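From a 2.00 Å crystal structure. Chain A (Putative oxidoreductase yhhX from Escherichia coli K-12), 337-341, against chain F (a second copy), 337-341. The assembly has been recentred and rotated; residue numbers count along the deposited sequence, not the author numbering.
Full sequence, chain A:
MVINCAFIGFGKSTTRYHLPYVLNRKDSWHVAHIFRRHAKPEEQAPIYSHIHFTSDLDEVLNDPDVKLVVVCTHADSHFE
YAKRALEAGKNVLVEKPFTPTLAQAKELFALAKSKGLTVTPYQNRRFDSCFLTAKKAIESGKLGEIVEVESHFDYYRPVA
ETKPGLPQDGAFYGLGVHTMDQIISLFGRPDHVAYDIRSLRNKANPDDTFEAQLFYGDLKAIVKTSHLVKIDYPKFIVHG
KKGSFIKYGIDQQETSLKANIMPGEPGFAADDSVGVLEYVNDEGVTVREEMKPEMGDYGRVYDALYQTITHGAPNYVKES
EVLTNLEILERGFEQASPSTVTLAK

Chain A, residues 337-341: SPSTV
Chain F, residues 337-341: SPSTV

Residues 337-341 of the two copies meet through one face of each stretch, in a nearly symmetric contact. Residues 339-341 of each are a strand. The strands run roughly antiparallel, with 147° between their N-to-C directions and 6.0 Å between axes at closest approach. Ser339(A) CA lies 6.0 Å from Thr340(F) CA, and Thr340(A) CA 6.1 Å from Ser339(F) CA. No direct backbone hydrogen bond joins the strands.

Thr340(A) and Thr340(F) cover the most surface. Both are extended, phi/psi -134/150 and -136/147, and point CB toward the other stretch. Both have chi1 m, -56° and -53°. Thr340(A) OG1 and Thr340(F) OG1 are hydrogen-bonded at 3.0 Å, and either could be the donor.

Two waters extend this link to the backbone. One donates to Ser339(A) O at 3.1 Å and bonds Thr340(F) OG1 at 3.2 Å. The other donates to Ser339(F) O at 3.2 Å and makes a weak bond of 3.3 Å to Thr340(A) OG1.

The threonine methyls pack on proline. Pro338(A) CG is 3.7 Å from Thr340(F) CG2, and Thr340(A) CG2 is 3.8 Å from Pro338(F) CG. Threonine suits its place by offering both hydroxyl and methyl. Each proline follows a cis peptide bond, has a C-gamma endo pucker, and points CB toward the partner. Phi/psi are -81/154 and -82/148. The compact ring gives the methyl an apolar surface.

Ser339(A) and Ser339(F) (-152/166, -148/166; chi1 p, 74° and 77°) and Val341(A) and Val341(F) (-144/156, -142/165; chi1 m, -54° and -62°) are buried but point CB away, in keeping with strand alternation. Small serine and branched, apolar valine suit buried strand positions. Ser337(A) and Ser337(F) (-85/145, -73/145; chi1 t, 175° and 173°) also point away; their OG atoms are hydrogen-bonded elsewhere in the structure. The stretches together bury 203 Å².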

# COMPACT_ATOMS: atom_id res chain seq x y z
N SER A 337 6.56 -12.68 -10.83
CA SER A 337 5.92 -11.56 -10.14
C SER A 337 5.83 -10.35 -11.08
O SER A 337 6.73 -10.12 -11.89
CB SER A 337 6.72 -11.19 -8.89
OG SER A 337 6.19 -10.02 -8.28
N PRO A 338 4.75 -9.55 -10.97
CA PRO A 338 3.63 -9.71 -10.05
C PRO A 338 2.61 -10.73 -10.53
O PRO A 338 2.49 -10.96 -11.73
CB PRO A 338 3.05 -8.31 -9.99
CG PRO A 338 3.17 -7.87 -11.40
CD PRO A 338 4.59 -8.33 -11.78
N SER A 339 1.88 -11.33 -9.60
CA SER A 339 0.86 -12.30 -9.97
C SER A 339 -0.26 -12.36 -8.94
O SER A 339 -0.14 -11.84 -7.83
CB SER A 339 1.48 -13.70 -10.11
OG SER A 339 1.80 -14.26 -8.85
N THR A 340 -1.36 -12.99 -9.31
CA THR A 340 -2.49 -13.14 -8.41
C THR A 340 -2.95 -14.59 -8.50
O THR A 340 -2.80 -15.24 -9.53
CB THR A 340 -3.66 -12.21 -8.80
OG1 THR A 340 -3.20 -10.86 -8.85
CG2 THR A 340 -4.78 -12.31 -7.78
N VAL A 341 -3.49 -15.11 -7.40
CA VAL A 341 -3.97 -16.48 -7.35
C VAL A 341 -5.22 -16.57 -6.47
O VAL A 341 -5.44 -15.73 -5.60
CB VAL A 341 -2.92 -17.44 -6.76
CG1 VAL A 341 -1.60 -17.31 -7.52
CG2 VAL A 341 -2.71 -17.14 -5.29
N SER F 337 -11.67 -8.43 -10.20
CA SER F 337 -10.59 -8.01 -9.29
C SER F 337 -10.48 -9.01 -8.14
O SER F 337 -11.50 -9.52 -7.67
CB SER F 337 -10.89 -6.62 -8.73
OG SER F 337 -9.95 -6.25 -7.74
N PRO F 338 -9.26 -9.28 -7.65
CA PRO F 338 -7.97 -8.72 -8.08
C PRO F 338 -7.38 -9.41 -9.30
O PRO F 338 -7.57 -10.61 -9.50
CB PRO F 338 -7.10 -8.90 -6.84
CG PRO F 338 -7.59 -10.22 -6.30
CD PRO F 338 -9.10 -10.12 -6.45
N SER F 339 -6.66 -8.64 -10.11
CA SER F 339 -6.06 -9.20 -11.32
C SER F 339 -4.75 -8.52 -11.67
O SER F 339 -4.41 -7.45 -11.15
CB SER F 339 -7.02 -9.05 -12.51
OG SER F 339 -7.03 -7.71 -12.98
N THR F 340 -4.00 -9.14 -12.58
CA THR F 340 -2.73 -8.61 -13.01
C THR F 340 -2.66 -8.75 -14.52
O THR F 340 -3.21 -9.70 -15.09
CB THR F 340 -1.55 -9.39 -12.38
OG1 THR F 340 -1.72 -9.42 -10.96
CG2 THR F 340 -0.23 -8.72 -12.70
N VAL F 341 -2.00 -7.80 -15.18
CA VAL F 341 -1.85 -7.85 -16.62
C VAL F 341 -0.47 -7.35 -17.00
O VAL F 341 0.23 -6.74 -16.20
CB VAL F 341 -2.89 -6.96 -17.35
CG1 VAL F 341 -4.31 -7.43 -17.06
CG2 VAL F 341 -2.70 -5.51 -16.95
O HOH W 1 -0.17 -8.72 -8.26
O HOH W 2 -3.87 -7.69 -8.02